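Local atomic coordinates of flagellar protein (Xanthomonas campestris pv. campestris, PDB entry 3C12), a protein that caps the growing flagellar hook, is probably required for hook formation, and may act as a scaffolding protein during flagellar assembly. Residues A[17-29]-A[77-89]; A[101-113]-A[118-130]. All blocks are in the same frame, centred on the assembly; numbering follows the deposited sequence.

How the interactions relate
Both interactions involve antiparallel strand pairing in one chain, and the second strand of interaction 1, 83-93, neighbours the first strand of interaction 2, 98-115, in the sheet. Interaction 1 joins strand 20-23 to strand 83-93, with isoleucine, valine and tyrosine on a buried face and an arginine-water cluster at the exposed loop end. Interaction 2 is a bulged hairpin further along strand 98-115; leucines and valines fill its inner side, while asparagine, serine and threonine bond on the other. Each is partly buried. They meet where Lys84 NZ bonds to Leu126 O, where Ser18 O faces Thr103 OG1, and where Ala89 O receives Leu101 N. Both also touch the second subunit.

Interaction 1 (A[17-29]-A[77-89]); sequences PSAQVAIDATGSA and GNRMAAGKYGITA
Val21 and Tyr85 form the central hydrogen-bonded pair between strands 20-23 and 83-89, which run antiparallel with an angle of 147° between their directions. Tyr85 N donates to Val21 O at 2.7 Å in a nearly straight bond. Gly83 and Ile23 form the next such pair, Gly83 N reaching Ile23 O at 2.7 Å, and beyond the other end Ile87 N bonds to Ala19 O.

Apolar contacts lie on the face that carries Val21, Ile23 and Tyr85. The CG1 branch of Val21 meets Ile87 CG2 at 3.6 Å, the two side chains crossing at about a right angle. Ile23 places CG1 between its backbone N and carbonyl carbon (chi1 48°), which carries CD1 to 3.8 Å from Tyr85 CE1, while Tyr85 OH is held at its far end by Ala81 O. Bulky, partly branched residues suit this side because Phe43, Ile45, Phe68 and Trp70 pack beneath it. On the other face small Ala22 lies beside the aliphatic stem of Lys84, whose ammonium bonds to Leu126 O.

Polar contacts gather where strand 20-23 ends and strand 83-89 begins. A water accepts from Arg79 NE at 3.2 Å and donates to Asp24 O at 2.7 Å and to Met80 O, bridging the two segments. It lies at the edge of the guanidinium, and Ala25 O sits over one face. The long, bent arginine chain thus reaches across to the turn, where NE can give its N-H to the water. Asp24 keeps that turn in shape: its OD2 takes Gly27 N at 2.9 Å from above the carboxylate plane, an Asx motif.

The whole is an antiparallel strand pair, with its flanking turn, in the Ig-like beta sandwich of this C-terminal part of FlgD.

Interaction 2 (A[101-113]-A[118-130]); sequences LATYVDAPVDSVT and GLYLNLTGLGTSP
Asn122 and Ser111 meet through their first torsions: Asn122 sets CG opposite its carbonyl carbon, chi1 -53°, and Ser111 holds OG between backbone N and carbonyl carbon, chi1 65°. Asn122 ND2 then donates to Ser111 OG at 2.6 Å, the hydroxyl somewhat tilted from the amide plane. The same nitrogen gives a longer, straight bond to Thr113 OG1 at 3.3 Å, this time in the amide plane and with an angle of 168°. An amide nitrogen can serve two hydroxyls at once, so asparagine suits a place opposite both Ser111 and Thr113, and its rotation is held by both.

The other side of the hairpin is greasy. Val112 spreads its two methyls over two leucines: CG1 packs across Leu119, while CG2 lies alongside Leu121, 3.5 Å from its CD2. Val109 CG2 touches Leu123 CD2 at 4.0 Å. In the short turn that follows strand 118-123, Leu126 extends CD1 to Ala107 CB at 3.7 Å and to Val105 CG1, where the alanine's small methyl suits the close approach. Val10 and Val134 add to this apolar side.

Backbone bonds tie Thr113 with Tyr120 in both directions, and Asn122 N donates to Ser111 O. The register then slips. Asn122 O faces Asp110 N and Ser111 N together, receiving a weak bond from each, and Val109 just before is the centre of an inverse gamma turn. Beyond it Pro108 O accepts twice from Thr124, from N at 3.0 Å almost head-on and from OG1 at 3.2 Å, well above the carbonyl plane. The proline ring packs against Thr124 CB.

Two residues facing one in this way make a classic beta bulge, here set in the beta hairpin of strands 98-115 and 118-123 within the tudor-like family region of FlgD.

Interaction 1 (A[17-29]-A[77-89])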
loop_
_atom_site.group_PDB
_atom_site.type_symbol
_atom_site.label_atom_id
_atom_site.label_comp_id
_atom_site.label_asym_id
_atom_site.label_seq_id
_atom_site.Cartn_x
_atom_site.Cartn_y
_atom_site.Cartn_z
ATOM N N PRO A 17 -0.758 0.907 5.928
ATOM C CA PRO A 17 -0.841 0.604 4.500
ATOM C C PRO A 17 -1.502 -0.757 4.337
ATOM O O PRO A 17 -0.996 -1.753 4.845
ATOM C CB PRO A 17 0.621 0.580 4.068
ATOM C CG PRO A 17 1.267 1.524 5.015
ATOM C CD PRO A 17 0.635 1.155 6.325
ATOM N N SER A 18 -2.630 -0.803 3.639
ATOM C CA SER A 18 -3.331 -2.064 3.443
ATOM C C SER A 18 -3.948 -2.138 2.059
ATOM O O SER A 18 -4.502 -1.161 1.573
ATOM C CB SER A 18 -4.419 -2.227 4.511
ATOM O OG SER A 18 -5.039 -3.491 4.429
ATOM N N ALA A 19 -3.837 -3.297 1.423
ATOM C CA ALA A 19 -4.403 -3.490 0.097
ATOM C C ALA A 19 -5.850 -3.927 0.238
ATOM O O ALA A 19 -6.570 -4.033 -0.747
ATOM C CB ALA A 19 -3.617 -4.539 -0.664
ATOM N N GLN A 20 -6.276 -4.185 1.467
ATOM C CA GLN A 20 -7.648 -4.597 1.709
ATOM C C GLN A 20 -8.244 -3.914 2.928
ATOM O O GLN A 20 -7.530 -3.349 3.748
ATOM C CB GLN A 20 -7.741 -6.129 1.839
ATOM C CG GLN A 20 -6.705 -6.792 2.736
ATOM C CD GLN A 20 -6.774 -8.318 2.695
ATOM O OE1 GLN A 20 -6.756 -8.922 1.626
ATOM N NE2 GLN A 20 -6.841 -8.940 3.865
ATOM N N VAL A 21 -9.566 -3.942 3.016
ATOM C CA VAL A 21 -10.290 -3.342 4.130
ATOM C C VAL A 21 -11.185 -4.426 4.713
ATOM O O VAL A 21 -11.419 -5.444 4.077
ATOM C CB VAL A 21 -11.170 -2.166 3.662
ATOM C CG1 VAL A 21 -10.314 -1.110 2.992
ATOM C CG2 VAL A 21 -12.224 -2.660 2.702
ATOM N N ALA A 22 -11.688 -4.225 5.919
ATOM C CA ALA A 22 -12.536 -5.246 6.509
ATOM C C ALA A 22 -13.811 -4.682 7.115
ATOM O O ALA A 22 -13.848 -3.531 7.559
ATOM C CB ALA A 22 -11.757 -6.020 7.560
ATOM N N ILE A 23 -14.864 -5.495 7.109
ATOM C CA ILE A 23 -16.134 -5.093 7.693
ATOM C C ILE A 23 -16.708 -6.221 8.530
ATOM O O ILE A 23 -16.509 -7.400 8.230
ATOM C CB ILE A 23 -17.195 -4.731 6.630
ATOM C CG1 ILE A 23 -17.250 -5.825 5.564
ATOM C CG2 ILE A 23 -16.922 -3.357 6.067
ATOM C CD1 ILE A 23 -18.426 -5.700 4.623
ATOM N N ASP A 24 -17.399 -5.843 9.598
ATOM C CA ASP A 24 -18.058 -6.800 10.468
ATOM C C ASP A 24 -19.448 -6.950 9.861
ATOM O O ASP A 24 -19.598 -6.911 8.634
ATOM C CB ASP A 24 -18.147 -6.258 11.898
ATOM C CG ASP A 24 -18.647 -4.827 11.957
ATOM O OD1 ASP A 24 -18.903 -4.340 13.077
ATOM O OD2 ASP A 24 -18.777 -4.182 10.896
ATOM N N ALA A 25 -20.469 -7.108 10.692
ATOM C CA ALA A 25 -21.827 -7.239 10.163
ATOM C C ALA A 25 -22.587 -5.913 10.264
ATOM O O ALA A 25 -23.558 -5.702 9.544
ATOM C CB ALA A 25 -22.582 -8.353 10.899
ATOM N N THR A 26 -22.133 -5.026 11.150
ATOM C CA THR A 26 -22.763 -3.717 11.341
ATOM C C THR A 26 -22.340 -2.782 10.211
ATOM O O THR A 26 -23.118 -1.924 9.771
ATOM C CB THR A 26 -22.355 -3.086 12.698
ATOM O OG1 THR A 26 -23.309 -2.077 13.056
ATOM C CG2 THR A 26 -20.959 -2.442 12.608
ATOM N N GLY A 27 -21.085 -2.936 9.780
ATOM C CA GLY A 27 -20.564 -2.162 8.663
ATOM C C GLY A 27 -19.699 -0.932 8.829
ATOM O O GLY A 27 -19.636 -0.331 9.908
ATOM N N SER A 28 -19.037 -0.584 7.719
ATOM C CA SER A 28 -18.151 0.577 7.574
ATOM C C SER A 28 -16.637 0.368 7.682
ATOM O O SER A 28 -16.115 -0.148 8.679
ATOM C CB SER A 28 -18.585 1.703 8.518
ATOM O OG SER A 28 -19.822 2.248 8.077
ATOM N N ALA A 29 -15.950 0.782 6.621
ATOM C CA ALA A 29 -14.504 0.699 6.519
ATOM C C ALA A 29 -14.052 2.029 5.941
ATOM O O ALA A 29 -14.549 2.462 4.910
ATOM C CB ALA A 29 -14.106 -0.435 5.599
ATOM N N GLY A 77 -26.635 -1.968 -3.790
ATOM C CA GLY A 77 -27.218 -1.695 -2.481
ATOM C C GLY A 77 -27.214 -2.820 -1.460
ATOM O O GLY A 77 -27.650 -2.639 -0.317
ATOM N N ASN A 78 -26.717 -3.981 -1.865
ATOM C CA ASN A 78 -26.672 -5.148 -0.988
ATOM C C ASN A 78 -25.546 -5.155 0.054
ATOM O O ASN A 78 -24.370 -4.918 -0.261
ATOM C CB ASN A 78 -26.565 -6.433 -1.823
ATOM C CG ASN A 78 -27.816 -6.717 -2.640
ATOM O OD1 ASN A 78 -27.856 -7.687 -3.398
ATOM N ND2 ASN A 78 -28.845 -5.877 -2.485
ATOM N N ARG A 79 -25.921 -5.445 1.297
ATOM C CA ARG A 79 -24.967 -5.542 2.400
ATOM C C ARG A 79 -24.107 -6.793 2.164
ATOM O O ARG A 79 -24.630 -7.910 2.103
ATOM C CB ARG A 79 -25.718 -5.682 3.723
ATOM C CG ARG A 79 -24.824 -5.898 4.902
ATOM C CD ARG A 79 -24.030 -4.651 5.191
ATOM N NE ARG A 79 -22.891 -4.957 6.051
ATOM C CZ ARG A 79 -22.127 -4.043 6.643
ATOM N NH1 ARG A 79 -22.382 -2.748 6.472
ATOM N NH2 ARG A 79 -21.098 -4.432 7.396
ATOM N N MET A 80 -22.799 -6.603 2.010
ATOM C CA MET A 80 -21.898 -7.722 1.777
ATOM C C MET A 80 -21.558 -8.400 3.099
ATOM O O MET A 80 -21.726 -7.808 4.172
ATOM C CB MET A 80 -20.625 -7.232 1.090
ATOM C CG MET A 80 -20.865 -6.617 -0.269
ATOM S SD MET A 80 -21.544 -7.798 -1.385
ATOM C CE MET A 80 -20.172 -8.699 -1.793
ATOM N N ALA A 81 -21.086 -9.643 3.018
ATOM C CA ALA A 81 -20.725 -10.417 4.206
ATOM C C ALA A 81 -19.544 -9.810 4.957
ATOM O O ALA A 81 -18.687 -9.149 4.364
ATOM C CB ALA A 81 -20.393 -11.847 3.816
ATOM N N ALA A 82 -19.511 -10.026 6.269
ATOM C CA ALA A 82 -18.413 -9.525 7.074
ATOM C C ALA A 82 -17.166 -10.235 6.541
ATOM O O ALA A 82 -17.243 -11.368 6.043
ATOM C CB ALA A 82 -18.636 -9.853 8.542
ATOM N N GLY A 83 -16.026 -9.558 6.624
ATOM C CA GLY A 83 -14.790 -10.135 6.132
ATOM C C GLY A 83 -13.870 -9.098 5.510
ATOM O O GLY A 83 -14.135 -7.896 5.570
ATOM N N LYS A 84 -12.783 -9.579 4.914
ATOM C CA LYS A 84 -11.787 -8.724 4.277
ATOM C C LYS A 84 -12.038 -8.580 2.779
ATOM O O LYS A 84 -12.316 -9.555 2.094
ATOM C CB LYS A 84 -10.378 -9.294 4.514
ATOM C CG LYS A 84 -9.999 -9.389 5.989
ATOM C CD LYS A 84 -8.619 -9.991 6.182
ATOM C CE LYS A 84 -8.278 -10.085 7.667
ATOM N NZ LYS A 84 -6.993 -10.795 7.924
ATOM N N TYR A 85 -11.944 -7.352 2.284
ATOM C CA TYR A 85 -12.154 -7.076 0.875
ATOM C C TYR A 85 -10.984 -6.291 0.327
ATOM O O TYR A 85 -10.378 -5.491 1.044
ATOM C CB TYR A 85 -13.435 -6.274 0.668
ATOM C CG TYR A 85 -14.680 -7.060 0.931
ATOM C CD1 TYR A 85 -15.135 -7.279 2.231
ATOM C CD2 TYR A 85 -15.391 -7.622 -0.122
ATOM C CE1 TYR A 85 -16.268 -8.040 2.474
ATOM C CE2 TYR A 85 -16.529 -8.384 0.105
ATOM C CZ TYR A 85 -16.959 -8.590 1.399
ATOM O OH TYR A 85 -18.084 -9.353 1.601
ATOM N N GLY A 86 -10.672 -6.518 -0.947
ATOM C CA GLY A 86 -9.571 -5.809 -1.569
ATOM C C GLY A 86 -9.964 -4.417 -2.028
ATOM O O GLY A 86 -11.075 -4.203 -2.511
ATOM N N ILE A 87 -9.061 -3.460 -1.863
ATOM C CA ILE A 87 -9.342 -2.098 -2.290
ATOM C C ILE A 87 -8.220 -1.508 -3.137
ATOM O O ILE A 87 -7.042 -1.582 -2.790
ATOM C CB ILE A 87 -9.612 -1.150 -1.093
ATOM C CG1 ILE A 87 -9.870 0.259 -1.630
ATOM C CG2 ILE A 87 -8.446 -1.154 -0.121
ATOM C CD1 ILE A 87 -10.014 1.305 -0.574
ATOM N N THR A 88 -8.610 -0.925 -4.261
ATOM C CA THR A 88 -7.673 -0.302 -5.179
ATOM C C THR A 88 -8.076 1.149 -5.407
ATOM O O THR A 88 -9.256 1.466 -5.557
ATOM C CB THR A 88 -7.649 -1.056 -6.515
ATOM O OG1 THR A 88 -7.151 -2.378 -6.289
ATOM C CG2 THR A 88 -6.756 -0.348 -7.519
ATOM N N ALA A 89 -7.090 2.034 -5.420
ATOM C CA ALA A 89 -7.373 3.443 -5.614
ATOM C C ALA A 89 -6.675 3.968 -6.836
ATOM O O ALA A 89 -5.470 3.789 -7.013
ATOM C CB ALA A 89 -6.945 4.235 -4.402
HETATM O O HOH W 1 -21.531 -7.730 6.861
#

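Interaction 2 (A[101-113]-A[118-130])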
loop_
_atom_site.group_PDB
_atom_site.type_symbol
_atom_site.label_atom_id
_atom_site.label_comp_id
_atom_site.label_asym_id
_atom_site.label_seq_id
_atom_site.Cartn_x
_atom_site.Cartn_y
_atom_site.Cartn_z
ATOM N N LEU A 101 -2.750 4.916 -6.503
ATOM C CA LEU A 101 -2.265 5.497 -5.257
ATOM C C LEU A 101 -2.281 4.455 -4.146
ATOM O O LEU A 101 -3.120 3.556 -4.151
ATOM C CB LEU A 101 -3.142 6.676 -4.848
ATOM C CG LEU A 101 -3.420 7.794 -5.855
ATOM C CD1 LEU A 101 -4.481 8.696 -5.272
ATOM C CD2 LEU A 101 -2.153 8.578 -6.183
ATOM N N ALA A 102 -1.354 4.583 -3.197
ATOM C CA ALA A 102 -1.258 3.659 -2.068
ATOM C C ALA A 102 -2.398 3.899 -1.099
ATOM O O ALA A 102 -2.702 5.033 -0.760
ATOM C CB ALA A 102 0.061 3.844 -1.353
ATOM N N THR A 103 -3.026 2.824 -0.648
ATOM C CA THR A 103 -4.138 2.939 0.282
ATOM C C THR A 103 -3.724 2.705 1.728
ATOM O O THR A 103 -2.957 1.790 2.024
ATOM C CB THR A 103 -5.255 1.940 -0.075
ATOM O OG1 THR A 103 -4.671 0.714 -0.531
ATOM C CG2 THR A 103 -6.145 2.496 -1.161
ATOM N N TYR A 104 -4.228 3.551 2.623
ATOM C CA TYR A 104 -3.949 3.433 4.050
ATOM C C TYR A 104 -5.275 3.244 4.734
ATOM O O TYR A 104 -6.164 4.086 4.640
ATOM C CB TYR A 104 -3.247 4.683 4.601
ATOM C CG TYR A 104 -1.940 4.981 3.902
ATOM C CD1 TYR A 104 -1.930 5.585 2.639
ATOM C CD2 TYR A 104 -0.721 4.592 4.456
ATOM C CE1 TYR A 104 -0.738 5.786 1.939
ATOM C CE2 TYR A 104 0.481 4.788 3.763
ATOM C CZ TYR A 104 0.465 5.382 2.502
ATOM O OH TYR A 104 1.635 5.547 1.779
ATOM N N VAL A 105 -5.408 2.123 5.423
ATOM C CA VAL A 105 -6.651 1.807 6.095
ATOM C C VAL A 105 -6.653 2.157 7.561
ATOM O O VAL A 105 -5.649 1.978 8.258
ATOM C CB VAL A 105 -6.964 0.318 5.965
ATOM C CG1 VAL A 105 -8.258 -0.003 6.664
ATOM C CG2 VAL A 105 -7.024 -0.055 4.510
ATOM N N ASP A 106 -7.795 2.656 8.020
ATOM C CA ASP A 106 -7.943 2.991 9.422
ATOM C C ASP A 106 -8.555 1.795 10.148
ATOM O O ASP A 106 -9.560 1.234 9.697
ATOM C CB ASP A 106 -8.833 4.212 9.607
ATOM C CG ASP A 106 -9.046 4.547 11.078
ATOM O OD1 ASP A 106 -9.831 3.827 11.747
ATOM O OD2 ASP A 106 -8.412 5.508 11.570
ATOM N N ALA A 107 -7.948 1.414 11.272
ATOM C CA ALA A 107 -8.415 0.272 12.037
ATOM C C ALA A 107 -8.142 0.429 13.511
ATOM O O ALA A 107 -7.149 1.038 13.913
ATOM C CB ALA A 107 -7.743 -0.998 11.541
ATOM N N PRO A 108 -9.019 -0.141 14.345
ATOM C CA PRO A 108 -8.869 -0.065 15.795
ATOM C C PRO A 108 -7.821 -1.061 16.313
ATOM O O PRO A 108 -7.842 -2.245 15.965
ATOM C CB PRO A 108 -10.277 -0.364 16.287
ATOM C CG PRO A 108 -10.739 -1.385 15.312
ATOM C CD PRO A 108 -10.270 -0.834 13.982
ATOM N N VAL A 109 -6.894 -0.560 17.126
ATOM C CA VAL A 109 -5.840 -1.386 17.713
ATOM C C VAL A 109 -6.448 -2.132 18.891
ATOM O O VAL A 109 -6.423 -1.638 20.022
ATOM C CB VAL A 109 -4.683 -0.525 18.239
ATOM C CG1 VAL A 109 -3.611 -1.413 18.834
ATOM C CG2 VAL A 109 -4.118 0.332 17.122
ATOM N N ASP A 110 -6.999 -3.312 18.620
ATOM C CA ASP A 110 -7.642 -4.112 19.649
ATOM C C ASP A 110 -6.708 -4.444 20.803
ATOM O O ASP A 110 -7.120 -4.447 21.969
ATOM C CB ASP A 110 -8.200 -5.405 19.058
ATOM C CG ASP A 110 -8.879 -6.277 20.107
ATOM O OD1 ASP A 110 -9.875 -5.816 20.717
ATOM O OD2 ASP A 110 -8.408 -7.418 20.328
ATOM N N SER A 111 -5.450 -4.723 20.483
ATOM C CA SER A 111 -4.474 -5.045 21.514
ATOM C C SER A 111 -3.078 -5.101 20.933
ATOM O O SER A 111 -2.887 -5.043 19.717
ATOM C CB SER A 111 -4.802 -6.391 22.156
ATOM O OG SER A 111 -4.681 -7.442 21.213
ATOM N N VAL A 112 -2.099 -5.218 21.815
ATOM C CA VAL A 112 -0.714 -5.290 21.390
ATOM C C VAL A 112 -0.066 -6.536 21.971
ATOM O O VAL A 112 -0.319 -6.911 23.119
ATOM C CB VAL A 112 0.074 -4.032 21.842
ATOM C CG1 VAL A 112 1.569 -4.316 21.845
ATOM C CG2 VAL A 112 -0.228 -2.879 20.906
ATOM N N THR A 113 0.757 -7.187 21.161
ATOM C CA THR A 113 1.458 -8.373 21.602
ATOM C C THR A 113 2.950 -8.205 21.405
ATOM O O THR A 113 3.414 -7.657 20.405
ATOM C CB THR A 113 0.989 -9.630 20.852
ATOM O OG1 THR A 113 -0.333 -9.983 21.286
ATOM C CG2 THR A 113 1.940 -10.785 21.121
ATOM N N GLY A 118 9.515 -9.215 18.271
ATOM C CA GLY A 118 9.186 -7.808 18.422
ATOM C C GLY A 118 7.734 -7.580 18.806
ATOM O O GLY A 118 7.001 -8.533 19.098
ATOM N N LEU A 119 7.317 -6.316 18.797
ATOM C CA LEU A 119 5.956 -5.951 19.164
ATOM C C LEU A 119 5.008 -5.832 17.961
ATOM O O LEU A 119 5.346 -5.227 16.935
ATOM C CB LEU A 119 5.982 -4.647 19.958
ATOM C CG LEU A 119 4.655 -4.202 20.569
ATOM C CD1 LEU A 119 4.920 -3.134 21.631
ATOM C CD2 LEU A 119 3.730 -3.674 19.489
ATOM N N TYR A 120 3.814 -6.408 18.111
ATOM C CA TYR A 120 2.797 -6.403 17.066
ATOM C C TYR A 120 1.448 -5.880 17.516
ATOM O O TYR A 120 1.042 -6.070 18.660
ATOM C CB TYR A 120 2.625 -7.812 16.503
ATOM C CG TYR A 120 3.869 -8.284 15.804
ATOM C CD1 TYR A 120 4.971 -8.744 16.536
ATOM C CD2 TYR A 120 4.001 -8.145 14.414
ATOM C CE1 TYR A 120 6.188 -9.042 15.905
ATOM C CE2 TYR A 120 5.207 -8.434 13.769
ATOM C CZ TYR A 120 6.301 -8.878 14.521
ATOM O OH TYR A 120 7.515 -9.114 13.898
ATOM N N LEU A 121 0.754 -5.209 16.605
ATOM C CA LEU A 121 -0.563 -4.669 16.903
ATOM C C LEU A 121 -1.579 -5.635 16.342
ATOM O O LEU A 121 -1.414 -6.160 15.238
ATOM C CB LEU A 121 -0.774 -3.310 16.240
ATOM C CG LEU A 121 0.350 -2.287 16.288
ATOM C CD1 LEU A 121 -0.228 -0.924 15.940
ATOM C CD2 LEU A 121 0.972 -2.258 17.669
ATOM N N ASN A 122 -2.630 -5.870 17.112
ATOM C CA ASN A 122 -3.690 -6.764 16.692
ATOM C C ASN A 122 -4.823 -5.855 16.279
ATOM O O ASN A 122 -5.575 -5.342 17.112
ATOM C CB ASN A 122 -4.069 -7.680 17.852
ATOM C CG ASN A 122 -2.859 -8.385 18.426
ATOM O OD1 ASN A 122 -2.111 -9.043 17.699
ATOM N ND2 ASN A 122 -2.643 -8.234 19.732
ATOM N N LEU A 123 -4.894 -5.636 14.972
ATOM C CA LEU A 123 -5.884 -4.762 14.370
ATOM C C LEU A 123 -7.196 -5.483 14.130
ATOM O O LEU A 123 -7.238 -6.529 13.483
ATOM C CB LEU A 123 -5.327 -4.212 13.066
ATOM C CG LEU A 123 -3.935 -3.604 13.228
ATOM C CD1 LEU A 123 -3.415 -3.205 11.869
ATOM C CD2 LEU A 123 -3.978 -2.396 14.170
ATOM N N THR A 124 -8.268 -4.910 14.666
ATOM C CA THR A 124 -9.592 -5.484 14.541
ATOM C C THR A 124 -10.038 -5.550 13.090
ATOM O O THR A 124 -10.097 -4.530 12.401
ATOM C CB THR A 124 -10.610 -4.670 15.335
ATOM O OG1 THR A 124 -10.100 -4.439 16.657
ATOM C CG2 THR A 124 -11.929 -5.421 15.428
ATOM N N GLY A 125 -10.341 -6.767 12.643
ATOM C CA GLY A 125 -10.773 -6.991 11.281
ATOM C C GLY A 125 -9.639 -7.309 10.318
ATOM O O GLY A 125 -9.678 -8.322 9.608
ATOM N N LEU A 126 -8.626 -6.444 10.293
ATOM C CA LEU A 126 -7.491 -6.609 9.398
ATOM C C LEU A 126 -6.575 -7.727 9.812
ATOM O O LEU A 126 -6.196 -8.555 8.995
ATOM C CB LEU A 126 -6.684 -5.320 9.315
ATOM C CG LEU A 126 -7.372 -4.183 8.572
ATOM C CD1 LEU A 126 -6.529 -2.929 8.651
ATOM C CD2 LEU A 126 -7.591 -4.590 7.130
ATOM N N GLY A 127 -6.208 -7.746 11.084
ATOM C CA GLY A 127 -5.315 -8.779 11.553
ATOM C C GLY A 127 -4.086 -8.239 12.258
ATOM O O GLY A 127 -4.169 -7.387 13.147
ATOM N N THR A 128 -2.928 -8.726 11.852
ATOM C CA THR A 128 -1.696 -8.312 12.489
ATOM C C THR A 128 -0.920 -7.240 11.765
ATOM O O THR A 128 -0.972 -7.118 10.541
ATOM C CB THR A 128 -0.770 -9.525 12.714
ATOM O OG1 THR A 128 -0.719 -9.811 14.119
ATOM C CG2 THR A 128 0.650 -9.262 12.154
ATOM N N SER A 129 -0.183 -6.465 12.544
ATOM C CA SER A 129 0.629 -5.423 11.982
ATOM C C SER A 129 1.787 -5.078 12.877
ATOM O O SER A 129 1.615 -4.817 14.059
ATOM C CB SER A 129 -0.191 -4.162 11.738
ATOM O OG SER A 129 0.654 -3.138 11.232
ATOM N N PRO A 130 2.997 -5.087 12.318
ATOM C CA PRO A 130 4.159 -4.745 13.133
ATOM C C PRO A 130 4.161 -3.244 13.445
ATOM O O PRO A 130 3.875 -2.405 12.580
ATOM C CB PRO A 130 5.328 -5.154 12.246
ATOM C CG PRO A 130 4.783 -4.950 10.866
ATOM C CD PRO A 130 3.409 -5.542 10.981
#